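Local coordinates for fucolectin-related protein (Streptococcus pneumoniae, PDB 2WMF) that probably hydrolyses host blood-group carbohydrate antigens, acting as the catalytic module of a family 98 glycoside hydrolase, at residues P80-K85 / K502-E507; Y45-D48 / L53-G56; F186-M191 / F339-G344. One frame throughout, in Å; residues are numbered along the deposited sequence.

Contact 1: residues P80-K85 / K502-E507; sequences PAKVCK and KSWKKE
The backbones come nearest at Lys82 and Trp504, whose CA atoms stand 7.2 Å apart: a short 3-10 turn in 80-85 faces the type II beta turn 502-505 that leads into helix 506-517. Segment 80-85 belongs to the loop after strand 74-79, the second strand of the (beta/alpha)8 barrel, so the contact joins the C-terminal end of the barrel strands to the C-terminal region of the module. Trp504 occupies the third position of its turn with positive phi, and Lys505 N closes the turn on Lys502 O. The side chains of Lys82 and Trp504 run antiparallel alongside one another. The lysine's CG packs obliquely on the indole, 3.8 Å from Trp504 CE3, and its CD passes beside Trp504 CB. A bend at chi3 (72°) then turns the otherwise extended chain toward the backbone, where Lys82 NZ donates to Trp504 O at 3.0 Å. The approach is neither linear nor flat: the C=O...N angle is 146° and the nitrogen is tilted 29° from the carbonyl plane. The same ammonium group also bonds to Asn47 OD1, so two oxygens from different parts of the chain fix it. The rings of Trp54 and Trp55 also meet that of Trp504. At the far end of the six-membered ring, Ala81 adds a small apolar contact, its CB lying 4.1 Å from Trp504 CH2.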
ATOM      1  N   PRO A  80      -7.944   0.006  19.645  1.00 11.05           N
ATOM      2  CA  PRO A  80      -8.467  -0.532  20.897  1.00 11.61           C
ATOM      3  C   PRO A  80      -9.112  -1.908  20.739  1.00 12.14           C
ATOM      4  O   PRO A  80      -9.147  -2.670  21.705  1.00 13.00           O
ATOM      5  CB  PRO A  80      -9.481   0.535  21.352  1.00 11.41           C
ATOM      6  CG  PRO A  80      -9.898   1.244  20.072  1.00 11.28           C
ATOM      7  CD  PRO A  80      -8.658   1.229  19.211  1.00 10.81           C
ATOM      8  N   ALA A  81      -9.598  -2.219  19.534  1.00 12.08           N
ATOM      9  CA  ALA A  81      -9.987  -3.605  19.191  1.00 11.88           C
ATOM     10  C   ALA A  81     -10.903  -4.229  20.257  1.00 12.35           C
ATOM     11  O   ALA A  81     -11.988  -3.717  20.472  1.00 11.90           O
ATOM     12  CB  ALA A  81      -8.738  -4.467  18.934  1.00 12.68           C
ATOM     13  N   LYS A  82     -10.441  -5.260  20.977  1.00 12.90           N
ATOM     14  CA  LYS A  82     -11.349  -6.026  21.883  1.00 13.37           C
ATOM     15  C   LYS A  82     -11.750  -5.248  23.141  1.00 14.13           C
ATOM     16  O   LYS A  82     -12.670  -5.646  23.842  1.00 15.45           O
ATOM     17  CB  LYS A  82     -10.735  -7.355  22.295  1.00 13.31           C
ATOM     18  CG  LYS A  82     -10.472  -8.324  21.156  1.00 15.14           C
ATOM     19  CD  LYS A  82      -9.780  -9.548  21.671  1.00 16.90           C
ATOM     20  CE  LYS A  82     -10.739 -10.437  22.489  1.00 18.99           C
ATOM     21  NZ  LYS A  82      -9.978 -11.610  23.053  1.00 22.16           N
ATOM     22  N   VAL A  83     -11.072  -4.145  23.407  1.00 13.85           N
ATOM     23  CA  VAL A  83     -11.437  -3.248  24.508  1.00 13.64           C
ATOM     24  C   VAL A  83     -12.774  -2.565  24.223  1.00 13.63           C
ATOM     25  O   VAL A  83     -13.495  -2.211  25.154  1.00 14.59           O
ATOM     26  CB  VAL A  83     -10.305  -2.200  24.753  1.00 13.29           C
ATOM     27  CG1 VAL A  83     -10.755  -1.086  25.720  1.00 14.26           C
ATOM     28  CG2 VAL A  83      -9.064  -2.909  25.268  1.00 14.54           C
ATOM     29  N   CYS A  84     -13.119  -2.406  22.936  1.00 13.75           N
ATOM     30  CA  CYS A  84     -14.360  -1.770  22.548  1.00 14.19           C
ATOM     31  C   CYS A  84     -15.575  -2.644  22.881  1.00 14.98           C
ATOM     32  O   CYS A  84     -15.588  -3.852  22.598  1.00 16.29           O
ATOM     33  CB  CYS A  84     -14.394  -1.448  21.038  1.00 13.32           C
ATOM     34  SG  CYS A  84     -13.016  -0.446  20.402  1.00 14.05           S
ATOM     35  N   LYS A  85     -16.614  -1.968  23.336  1.00 15.56           N
ATOM     36  CA  LYS A  85     -17.888  -2.592  23.736  1.00 16.92           C
ATOM     37  C   LYS A  85     -19.057  -1.727  23.291  1.00 17.59           C
ATOM     38  O   LYS A  85     -18.996  -0.517  23.431  1.00 17.67           O
ATOM     39  CB  LYS A  85     -17.949  -2.735  25.265  1.00 17.86           C
ATOM     40  CG  LYS A  85     -16.909  -3.672  25.872  1.00 18.93           C
ATOM     41  CD  LYS A  85     -17.065  -5.038  25.243  1.00 21.55           C
ATOM     42  CE  LYS A  85     -16.361  -6.081  25.988  1.00 23.84           C
ATOM     43  NZ  LYS A  85     -14.954  -6.008  25.795  1.00 25.81           N
ATOM     44  N   LYS A 502     -14.090 -17.124  14.466  1.00 14.31           N
ATOM     45  CA  LYS A 502     -13.242 -17.179  15.649  1.00 15.49           C
ATOM     46  C   LYS A 502     -12.187 -16.063  15.687  1.00 15.91           C
ATOM     47  O   LYS A 502     -11.235 -16.136  16.488  1.00 15.25           O
ATOM     48  CB  LYS A 502     -12.548 -18.536  15.736  1.00 16.60           C
ATOM     49  CG  LYS A 502     -13.476 -19.743  15.685  1.00 19.62           C
ATOM     50  CD  LYS A 502     -14.513 -19.703  16.754  1.00 21.64           C
ATOM     51  CE  LYS A 502     -15.348 -21.000  16.758  1.00 23.38           C
ATOM     52  NZ  LYS A 502     -16.528 -20.739  17.655  1.00 26.97           N
ATOM     53  N   SER A 503     -12.346 -15.053  14.826  1.00 16.46           N
ATOM     54  CA  SER A 503     -11.564 -13.814  14.958  1.00 16.83           C
ATOM     55  C   SER A 503     -11.716 -13.296  16.400  1.00 16.86           C
ATOM     56  O   SER A 503     -12.821 -13.338  16.970  1.00 16.89           O
ATOM     57  CB  SER A 503     -12.061 -12.706  14.019  1.00 17.97           C
ATOM     58  OG  SER A 503     -11.888 -13.010  12.664  1.00 21.38           O
ATOM     59  N   TRP A 504     -10.619 -12.850  17.005  1.00 16.68           N
ATOM     60  CA  TRP A 504     -10.636 -12.291  18.353  1.00 16.99           C
ATOM     61  C   TRP A 504     -10.910 -13.371  19.439  1.00 16.74           C
ATOM     62  O   TRP A 504     -11.112 -13.012  20.604  1.00 17.89           O
ATOM     63  CB  TRP A 504     -11.575 -11.077  18.531  1.00 17.18           C
ATOM     64  CG  TRP A 504     -11.431 -10.016  17.489  1.00 16.43           C
ATOM     65  CD1 TRP A 504     -12.381  -9.627  16.600  1.00 18.39           C
ATOM     66  CD2 TRP A 504     -10.264  -9.236  17.193  1.00 16.76           C
ATOM     67  NE1 TRP A 504     -11.897  -8.658  15.789  1.00 18.34           N
ATOM     68  CE2 TRP A 504     -10.597  -8.395  16.115  1.00 17.59           C
ATOM     69  CE3 TRP A 504      -8.987  -9.146  17.749  1.00 17.18           C
ATOM     70  CZ2 TRP A 504      -9.679  -7.469  15.558  1.00 17.37           C
ATOM     71  CZ3 TRP A 504      -8.089  -8.217  17.211  1.00 17.33           C
ATOM     72  CH2 TRP A 504      -8.436  -7.408  16.124  1.00 17.29           C
ATOM     73  N   LYS A 505     -10.826 -14.648  19.068  1.00 16.54           N
ATOM     74  CA  LYS A 505     -11.015 -15.781  19.992  1.00 16.46           C
ATOM     75  C   LYS A 505      -9.792 -16.713  20.018  1.00 15.24           C
ATOM     76  O   LYS A 505      -8.830 -16.515  19.271  1.00 13.09           O
ATOM     77  CB  LYS A 505     -12.304 -16.545  19.619  1.00 17.34           C
ATOM     78  CG  LYS A 505     -13.556 -15.683  19.650  1.00 17.93           C
ATOM     79  CD  LYS A 505     -14.807 -16.489  19.350  1.00 20.19           C
ATOM     80  CE  LYS A 505     -16.112 -15.726  19.619  1.00 24.28           C
ATOM     81  NZ  LYS A 505     -16.275 -14.413  18.892  1.00 30.53           N
ATOM     82  N   LYS A 506      -9.821 -17.735  20.883  1.00 16.09           N
ATOM     83  CA  LYS A 506      -8.667 -18.611  21.108  1.00 16.87           C
ATOM     84  C   LYS A 506      -8.121 -19.284  19.842  1.00 15.57           C
ATOM     85  O   LYS A 506      -6.911 -19.459  19.693  1.00 15.32           O
ATOM     86  CB  LYS A 506      -9.021 -19.698  22.173  1.00 18.15           C
ATOM     87  CG  LYS A 506     -10.091 -20.691  21.738  1.00 20.83           C
ATOM     88  CD  LYS A 506     -10.361 -21.760  22.831  1.00 22.04           C
ATOM     89  CE  LYS A 506     -11.001 -23.003  22.213  1.00 25.45           C
ATOM     90  NZ  LYS A 506     -12.092 -23.508  23.060  1.00 31.47           N
ATOM     91  N   GLU A 507      -9.004 -19.646  18.909  1.00 14.34           N
ATOM     92  CA  GLU A 507      -8.561 -20.292  17.681  1.00 14.33           C
ATOM     93  C   GLU A 507      -7.631 -19.374  16.888  1.00 13.43           C
ATOM     94  O   GLU A 507      -6.674 -19.845  16.268  1.00 13.07           O
ATOM     95  CB  GLU A 507      -9.740 -20.727  16.792  1.00 14.54           C
ATOM     96  CG  GLU A 507     -10.571 -21.872  17.392  1.00 15.03           C
ATOM     97  CD  GLU A 507     -11.664 -21.438  18.365  1.00 15.35           C
ATOM     98  OE1 GLU A 507     -11.807 -20.224  18.770  1.00 14.97           O
ATOM     99  OE2 GLU A 507     -12.429 -22.380  18.747  1.00 21.29           O
TER

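Contact 2: residues Y45-D48 / L53-G56; sequences YGND and LWWG
Gly46 and Leu53 form a single backbone bridge, CA to CA 4.5 Å, secured by a nearly straight hydrogen bond from Trp54 N to Tyr45 O (2.8 Å, 164° at the hydrogen). The same carbonyl oxygen receives a second, weaker approach from the CA-H of Leu53, with Leu53 CA 3.2 Å from Tyr45 O, while Leu53 CD2 also rests against it. Two waters extend the pairing. One accepts from Tyr45 N and donates to Trp54 O; the other accepts from Asn47 ND2 and donates to Leu53 O. Both segments lie in the loop between strand 39-45, the first strand of the (beta/alpha)8 barrel, and helix 59-64, so the bridge folds this loop back on itself just beyond the strand. Tyr45 and Trp55 make an offset edge-to-face pair: the edge of the indole's six-membered ring is directed at the face of the Tyr45 ring, with planes at 90° and centroids 5.2 Å apart. The touch is close, Trp55 CZ3 lying 3.3 Å from Tyr45 CD2. Trp54 CD1 sits over the centre of one face of the Trp55 ring, packing the two consecutive tryptophans together. Further along, Asn47 swings CG anti to its own nitrogen (chi1 -163°), which sets its amide beside the Trp54 indole, OD1 3.6 Å from Trp54 CE3 and ND2 near the ring plane at its edge. OD1 is engaged by Lys82 NZ, whereas Trp54 NE1 bonds to Glu508 OE1 on helix 506-517. Leu53 reaches the other way, onto Trp100 and Met104 of helix 95-111.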
ATOM      1  N   TYR A  45      -3.215  -4.144  18.796  1.00 11.18           N
ATOM      2  CA  TYR A  45      -4.661  -4.289  19.016  1.00 11.87           C
ATOM      3  C   TYR A  45      -4.948  -4.593  20.487  1.00 12.78           C
ATOM      4  O   TYR A  45      -4.307  -5.462  21.089  1.00 12.47           O
ATOM      5  CB  TYR A  45      -5.235  -5.393  18.117  1.00 12.66           C
ATOM      6  CG  TYR A  45      -5.067  -5.030  16.671  1.00 10.85           C
ATOM      7  CD1 TYR A  45      -6.049  -4.370  15.976  1.00 13.52           C
ATOM      8  CD2 TYR A  45      -3.885  -5.317  16.014  1.00 14.20           C
ATOM      9  CE1 TYR A  45      -5.860  -4.000  14.645  1.00 13.33           C
ATOM     10  CE2 TYR A  45      -3.676  -4.946  14.687  1.00 12.36           C
ATOM     11  CZ  TYR A  45      -4.678  -4.279  14.010  1.00 14.06           C
ATOM     12  OH  TYR A  45      -4.493  -3.912  12.682  1.00 14.26           O
ATOM     13  N   GLY A  46      -5.930  -3.884  21.050  1.00 13.88           N
ATOM     14  CA  GLY A  46      -6.334  -4.084  22.424  1.00 14.26           C
ATOM     15  C   GLY A  46      -6.940  -5.444  22.691  1.00 14.53           C
ATOM     16  O   GLY A  46      -7.641  -6.004  21.865  1.00 14.17           O
ATOM     17  N   ASN A  47      -6.584  -6.006  23.832  1.00 15.55           N
ATOM     18  CA  ASN A  47      -7.270  -7.162  24.413  1.00 17.01           C
ATOM     19  C   ASN A  47      -7.985  -6.689  25.674  1.00 18.66           C
ATOM     20  O   ASN A  47      -7.453  -5.881  26.425  1.00 17.65           O
ATOM     21  CB  ASN A  47      -6.252  -8.264  24.769  1.00 17.12           C
ATOM     22  CG  ASN A  47      -6.913  -9.647  24.995  1.00 16.19           C
ATOM     23  OD1 ASN A  47      -8.072  -9.855  24.650  1.00 18.69           O
ATOM     24  ND2 ASN A  47      -6.166 -10.584  25.548  1.00 18.74           N
ATOM     25  N   ASP A  48      -9.165  -7.223  25.936  1.00 21.09           N
ATOM     26  CA  ASP A  48      -9.924  -6.850  27.160  1.00 23.50           C
ATOM     27  C   ASP A  48      -9.528  -7.783  28.305  1.00 25.36           C
ATOM     28  O   ASP A  48     -10.370  -8.209  29.115  1.00 27.35           O
ATOM     29  CB  ASP A  48     -11.437  -6.871  26.888  1.00 23.93           C
ATOM     30  CG  ASP A  48     -11.946  -8.206  26.374  1.00 25.39           C
ATOM     31  OD1 ASP A  48     -11.158  -9.113  25.999  1.00 28.49           O
ATOM     32  OD2 ASP A  48     -13.181  -8.375  26.398  1.00 28.02           O
ATOM     33  N   LEU A  53      -3.056  -6.404  25.188  1.00 16.84           N
ATOM     34  CA  LEU A  53      -2.808  -6.509  23.703  1.00 15.87           C
ATOM     35  C   LEU A  53      -3.008  -7.925  23.138  1.00 14.56           C
ATOM     36  O   LEU A  53      -2.710  -8.931  23.785  1.00 14.89           O
ATOM     37  CB  LEU A  53      -1.389  -6.003  23.312  1.00 15.39           C
ATOM     38  CG  LEU A  53      -1.040  -4.546  23.636  1.00 15.31           C
ATOM     39  CD1 LEU A  53       0.449  -4.336  23.380  1.00 17.55           C
ATOM     40  CD2 LEU A  53      -1.878  -3.556  22.812  1.00 16.17           C
ATOM     41  N   TRP A  54      -3.544  -7.975  21.927  1.00 13.41           N
ATOM     42  CA  TRP A  54      -3.860  -9.220  21.215  1.00 12.92           C
ATOM     43  C   TRP A  54      -2.611  -9.759  20.505  1.00 12.02           C
ATOM     44  O   TRP A  54      -1.590  -9.067  20.384  1.00 11.78           O
ATOM     45  CB  TRP A  54      -5.013  -8.949  20.253  1.00 13.29           C
ATOM     46  CG  TRP A  54      -5.697 -10.171  19.696  1.00 13.51           C
ATOM     47  CD1 TRP A  54      -5.841 -10.488  18.378  1.00 13.98           C
ATOM     48  CD2 TRP A  54      -6.336 -11.215  20.433  1.00 13.33           C
ATOM     49  NE1 TRP A  54      -6.548 -11.668  18.237  1.00 13.35           N
ATOM     50  CE2 TRP A  54      -6.851 -12.146  19.484  1.00 13.46           C
ATOM     51  CE3 TRP A  54      -6.514 -11.466  21.791  1.00 15.20           C
ATOM     52  CZ2 TRP A  54      -7.537 -13.293  19.865  1.00 14.34           C
ATOM     53  CZ3 TRP A  54      -7.197 -12.629  22.169  1.00 15.07           C
ATOM     54  CH2 TRP A  54      -7.683 -13.525  21.208  1.00 15.22           C
ATOM     55  N   TRP A  55      -2.670 -11.010  20.063  1.00 11.16           N
ATOM     56  CA  TRP A  55      -1.611 -11.643  19.252  1.00 11.21           C
ATOM     57  C   TRP A  55      -0.273 -11.810  19.980  1.00 11.55           C
ATOM     58  O   TRP A  55       0.763 -12.045  19.373  1.00 11.92           O
ATOM     59  CB  TRP A  55      -1.457 -10.891  17.900  1.00 11.03           C
ATOM     60  CG  TRP A  55      -2.528 -11.277  16.907  1.00  9.82           C
ATOM     61  CD1 TRP A  55      -2.945 -12.546  16.631  1.00 11.45           C
ATOM     62  CD2 TRP A  55      -3.359 -10.405  16.141  1.00 10.36           C
ATOM     63  NE1 TRP A  55      -3.941 -12.520  15.689  1.00 11.13           N
ATOM     64  CE2 TRP A  55      -4.237 -11.209  15.400  1.00 10.32           C
ATOM     65  CE3 TRP A  55      -3.440  -9.013  15.998  1.00 11.58           C
ATOM     66  CZ2 TRP A  55      -5.141 -10.675  14.505  1.00 11.30           C
ATOM     67  CZ3 TRP A  55      -4.386  -8.486  15.135  1.00 11.14           C
ATOM     68  CH2 TRP A  55      -5.204  -9.319  14.393  1.00 11.43           C
ATOM     69  N   GLY A  56      -0.315 -11.761  21.311  1.00 11.84           N
ATOM     70  CA  GLY A  56       0.876 -12.006  22.107  1.00 11.94           C
ATOM     71  C   GLY A  56       1.945 -10.931  22.035  1.00 11.54           C
ATOM     72  O   GLY A  56       3.078 -11.155  22.436  1.00 13.26           O
TER
HETATM   73  O   HOH W   1      -1.591  -6.607  19.030  1.00 12.70           O
HETATM   74  O   HOH W   2      -3.324 -10.218  26.181  1.00 28.43           O

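Contact 3: residues F186-M191 / F339-G344; sequences FWETIM and FWNGEG
Helix 184-192, which follows the fifth strand of the (beta/alpha)8 barrel, meets here the end of strand 337-340, the middle strand of a small three-stranded parallel sheet. Glu188 and Asn341 carry the whole contact, and their CA atoms, the nearest across it, are 8.9 Å apart, so the backbones are bridged by side chains alone. Both residues are buried. Asn341 ND2 donates to Glu188 OE2 at 3.1 Å. The bond is bent, with 137° at the hydrogen; the two flat groups stand almost perpendicular, and the amide nitrogen meets OE2 from above the carboxylate plane, 55° out of it, while the oxygen is itself tilted from the amide plane. The glutamate chain runs extended beyond CG (chi2 167°), reaching out from the helix to the amide. It crosses the asparagine side chain at about a right angle. Each side chain has a further polar partner in the loop that follows the strand. Ser347 OG holds the carboxylate oxygen OE1, and Ile346 N holds the carbonyl oxygen OD1 of the amide, two hydrogen bonds that together restrict the rotation of both groups. A link from the main chain of the helix, Glu188 O to His378 NE2, ties the same helix residue to the region beside strand 376-377. Within 339-344, Asn341 OD1 also lies in plane at the edge of the Phe339 ring. On the glutamate chain, Asn341 ND2 also comes within 3.5 Å of Glu188 CG.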
ATOM      1  N   PHE A 186     -18.213   6.186  -1.994  1.00  7.60           N
ATOM      2  CA  PHE A 186     -17.938   6.522  -0.611  1.00  8.19           C
ATOM      3  C   PHE A 186     -17.079   7.796  -0.553  1.00  8.54           C
ATOM      4  O   PHE A 186     -17.405   8.777   0.110  1.00  8.48           O
ATOM      5  CB  PHE A 186     -17.259   5.350   0.134  1.00  8.16           C
ATOM      6  CG  PHE A 186     -16.970   5.673   1.567  1.00  7.35           C
ATOM      7  CD1 PHE A 186     -17.904   5.436   2.551  1.00  7.83           C
ATOM      8  CD2 PHE A 186     -15.784   6.308   1.911  1.00  7.92           C
ATOM      9  CE1 PHE A 186     -17.698   5.796   3.869  1.00  8.93           C
ATOM     10  CE2 PHE A 186     -15.545   6.687   3.259  1.00  8.35           C
ATOM     11  CZ  PHE A 186     -16.529   6.447   4.237  1.00  8.54           C
ATOM     12  N   TRP A 187     -15.942   7.761  -1.230  1.00  8.48           N
ATOM     13  CA  TRP A 187     -15.066   8.918  -1.225  1.00  8.11           C
ATOM     14  C   TRP A 187     -15.731  10.124  -1.899  1.00  8.47           C
ATOM     15  O   TRP A 187     -15.492  11.295  -1.481  1.00  8.69           O
ATOM     16  CB  TRP A 187     -13.691   8.587  -1.849  1.00  7.67           C
ATOM     17  CG  TRP A 187     -12.797   7.849  -0.926  1.00  7.91           C
ATOM     18  CD1 TRP A 187     -12.269   6.613  -1.111  1.00  8.06           C
ATOM     19  CD2 TRP A 187     -12.256   8.319   0.325  1.00  8.38           C
ATOM     20  NE1 TRP A 187     -11.468   6.264  -0.052  1.00  8.47           N
ATOM     21  CE2 TRP A 187     -11.456   7.287   0.853  1.00  8.44           C
ATOM     22  CE3 TRP A 187     -12.397   9.500   1.062  1.00  8.49           C
ATOM     23  CZ2 TRP A 187     -10.766   7.407   2.079  1.00  8.37           C
ATOM     24  CZ3 TRP A 187     -11.761   9.603   2.298  1.00  7.96           C
ATOM     25  CH2 TRP A 187     -10.938   8.572   2.787  1.00  8.60           C
ATOM     26  N   GLU A 188     -16.533   9.888  -2.926  1.00  7.66           N
ATOM     27  CA  GLU A 188     -17.295  10.988  -3.540  1.00  8.04           C
ATOM     28  C   GLU A 188     -18.187  11.652  -2.463  1.00  8.15           C
ATOM     29  O   GLU A 188     -18.300  12.888  -2.349  1.00  7.89           O
ATOM     30  CB  GLU A 188     -18.128  10.478  -4.721  1.00  7.51           C
ATOM     31  CG  GLU A 188     -17.345  10.187  -5.944  1.00  8.25           C
ATOM     32  CD  GLU A 188     -18.084   9.391  -7.007  1.00  8.80           C
ATOM     33  OE1 GLU A 188     -19.329   9.132  -6.861  1.00 10.47           O
ATOM     34  OE2 GLU A 188     -17.421   9.071  -8.024  1.00  8.87           O
ATOM     35  N   THR A 189     -18.786  10.818  -1.631  1.00  8.02           N
ATOM     36  CA  THR A 189     -19.729  11.285  -0.628  1.00  8.52           C
ATOM     37  C   THR A 189     -19.029  12.058   0.474  1.00  8.95           C
ATOM     38  O   THR A 189     -19.491  13.144   0.896  1.00 10.22           O
ATOM     39  CB  THR A 189     -20.562  10.076  -0.071  1.00  7.79           C
ATOM     40  OG1 THR A 189     -21.322   9.514  -1.143  1.00  9.26           O
ATOM     41  CG2 THR A 189     -21.532  10.529   0.980  1.00  8.95           C
ATOM     42  N   ILE A 190     -17.878  11.554   0.897  1.00  8.52           N
ATOM     43  CA  ILE A 190     -17.122  12.245   1.970  1.00  9.68           C
ATOM     44  C   ILE A 190     -16.765  13.674   1.569  1.00  9.61           C
ATOM     45  O   ILE A 190     -16.974  14.595   2.353  1.00  9.71           O
ATOM     46  CB  ILE A 190     -15.831  11.454   2.383  1.00 10.98           C
ATOM     47  CG1 ILE A 190     -16.249  10.084   2.943  1.00 12.03           C
ATOM     48  CG2 ILE A 190     -14.915  12.254   3.312  1.00 12.61           C
ATOM     49  CD1 ILE A 190     -17.289  10.091   3.957  1.00 11.64           C
ATOM     50  N   MET A 191     -16.206  13.853   0.383  1.00  9.79           N
ATOM     51  CA  MET A 191     -15.728  15.178  -0.032  1.00  9.08           C
ATOM     52  C   MET A 191     -16.848  16.108  -0.535  1.00  9.26           C
ATOM     53  O   MET A 191     -16.648  17.312  -0.683  1.00  9.99           O
ATOM     54  CB  MET A 191     -14.523  15.074  -0.982  1.00 10.05           C
ATOM     55  CG  MET A 191     -13.607  16.298  -1.042  1.00 10.13           C
ATOM     56  SD  MET A 191     -12.858  16.719   0.547  1.00 10.98           S
ATOM     57  CE  MET A 191     -11.502  15.509   0.672  1.00 12.61           C
ATOM     58  N   PHE A 339      -9.836  12.679 -15.296  1.00 10.25           N
ATOM     59  CA  PHE A 339     -11.283  12.527 -15.355  1.00  9.52           C
ATOM     60  C   PHE A 339     -11.874  13.364 -14.229  1.00 10.00           C
ATOM     61  O   PHE A 339     -11.582  13.123 -13.040  1.00 10.29           O
ATOM     62  CB  PHE A 339     -11.712  11.081 -15.212  1.00  9.88           C
ATOM     63  CG  PHE A 339     -13.212  10.886 -15.364  1.00  9.70           C
ATOM     64  CD1 PHE A 339     -13.775  10.588 -16.604  1.00 11.95           C
ATOM     65  CD2 PHE A 339     -14.054  11.074 -14.288  1.00 11.43           C
ATOM     66  CE1 PHE A 339     -15.136  10.443 -16.745  1.00 12.81           C
ATOM     67  CE2 PHE A 339     -15.426  10.953 -14.422  1.00 10.60           C
ATOM     68  CZ  PHE A 339     -15.962  10.636 -15.648  1.00 10.20           C
ATOM     69  N   TRP A 340     -12.705  14.330 -14.609  1.00 10.15           N
ATOM     70  CA  TRP A 340     -13.436  15.186 -13.672  1.00 10.06           C
ATOM     71  C   TRP A 340     -14.868  14.710 -13.505  1.00 10.28           C
ATOM     72  O   TRP A 340     -15.585  14.494 -14.509  1.00 11.05           O
ATOM     73  CB  TRP A 340     -13.469  16.631 -14.189  1.00 10.62           C
ATOM     74  CG  TRP A 340     -14.128  17.614 -13.260  1.00 11.58           C
ATOM     75  CD1 TRP A 340     -13.952  17.722 -11.918  1.00 11.50           C
ATOM     76  CD2 TRP A 340     -14.997  18.678 -13.640  1.00 12.65           C
ATOM     77  NE1 TRP A 340     -14.690  18.775 -11.419  1.00 11.67           N
ATOM     78  CE2 TRP A 340     -15.352  19.372 -12.460  1.00 11.36           C
ATOM     79  CE3 TRP A 340     -15.574  19.069 -14.855  1.00 14.38           C
ATOM     80  CZ2 TRP A 340     -16.226  20.461 -12.466  1.00 12.23           C
ATOM     81  CZ3 TRP A 340     -16.457  20.170 -14.855  1.00 14.54           C
ATOM     82  CH2 TRP A 340     -16.780  20.827 -13.660  1.00 14.37           C
ATOM     83  N   ASN A 341     -15.237  14.550 -12.244  1.00 10.23           N
ATOM     84  CA  ASN A 341     -16.566  14.089 -11.834  1.00 10.68           C
ATOM     85  C   ASN A 341     -17.641  15.152 -11.988  1.00 11.87           C
ATOM     86  O   ASN A 341     -18.773  14.929 -11.573  1.00 14.69           O
ATOM     87  CB  ASN A 341     -16.585  13.652 -10.372  1.00 10.14           C
ATOM     88  CG  ASN A 341     -16.260  12.204 -10.155  1.00  9.87           C
ATOM     89  OD1 ASN A 341     -15.973  11.446 -11.088  1.00  9.79           O
ATOM     90  ND2 ASN A 341     -16.353  11.802  -8.896  1.00  8.62           N
ATOM     91  N   GLY A 342     -17.341  16.289 -12.602  1.00 13.03           N
ATOM     92  CA  GLY A 342     -18.303  17.418 -12.682  1.00 14.35           C
ATOM     93  C   GLY A 342     -19.518  17.280 -13.586  1.00 15.05           C
ATOM     94  O   GLY A 342     -20.452  18.062 -13.428  1.00 17.34           O
ATOM     95  N   GLU A 343     -19.510  16.340 -14.527  1.00 14.73           N
ATOM     96  CA  GLU A 343     -20.654  16.101 -15.445  1.00 16.06           C
ATOM     97  C   GLU A 343     -21.055  14.617 -15.406  1.00 15.56           C
ATOM     98  O   GLU A 343     -21.332  14.004 -16.453  1.00 17.50           O
ATOM     99  CB  GLU A 343     -20.335  16.557 -16.886  1.00 16.93           C
ATOM    100  CG  GLU A 343     -19.912  18.001 -16.950  1.00 19.09           C
ATOM    101  CD  GLU A 343     -19.370  18.492 -18.283  1.00 22.36           C
ATOM    102  OE1 GLU A 343     -19.389  17.788 -19.321  1.00 27.96           O
ATOM    103  OE2 GLU A 343     -18.868  19.642 -18.243  1.00 30.59           O
ATOM    104  N   GLY A 344     -21.039  14.053 -14.199  1.00 15.33           N
ATOM    105  CA  GLY A 344     -21.296  12.642 -13.980  1.00 13.99           C
ATOM    106  C   GLY A 344     -20.076  11.989 -13.380  1.00 13.14           C
ATOM    107  O   GLY A 344     -18.971  12.309 -13.781  1.00 13.61           O
TER

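From the N terminus, contact 2 closes first, turning the loop after barrel strand 39-45 back on itself across only four intervening residues. Contact 1 opens next, after strand 74-79, and closes after 416 intervening residues at the start of helix 506-517, tying the barrel to the C-terminal region. Contact 3 opens and closes within that long span, joining helix 184-192 to strand 337-340, a second connection between these two parts. Contacts 1 and 2 form one cluster, their centres about 8 Å apart, with a salt bridge from Lys85 to Asp48 among the links. Contact 3 is remote, its nearest atoms about 18 Å from contact 1 and about 17 Å from contact 2.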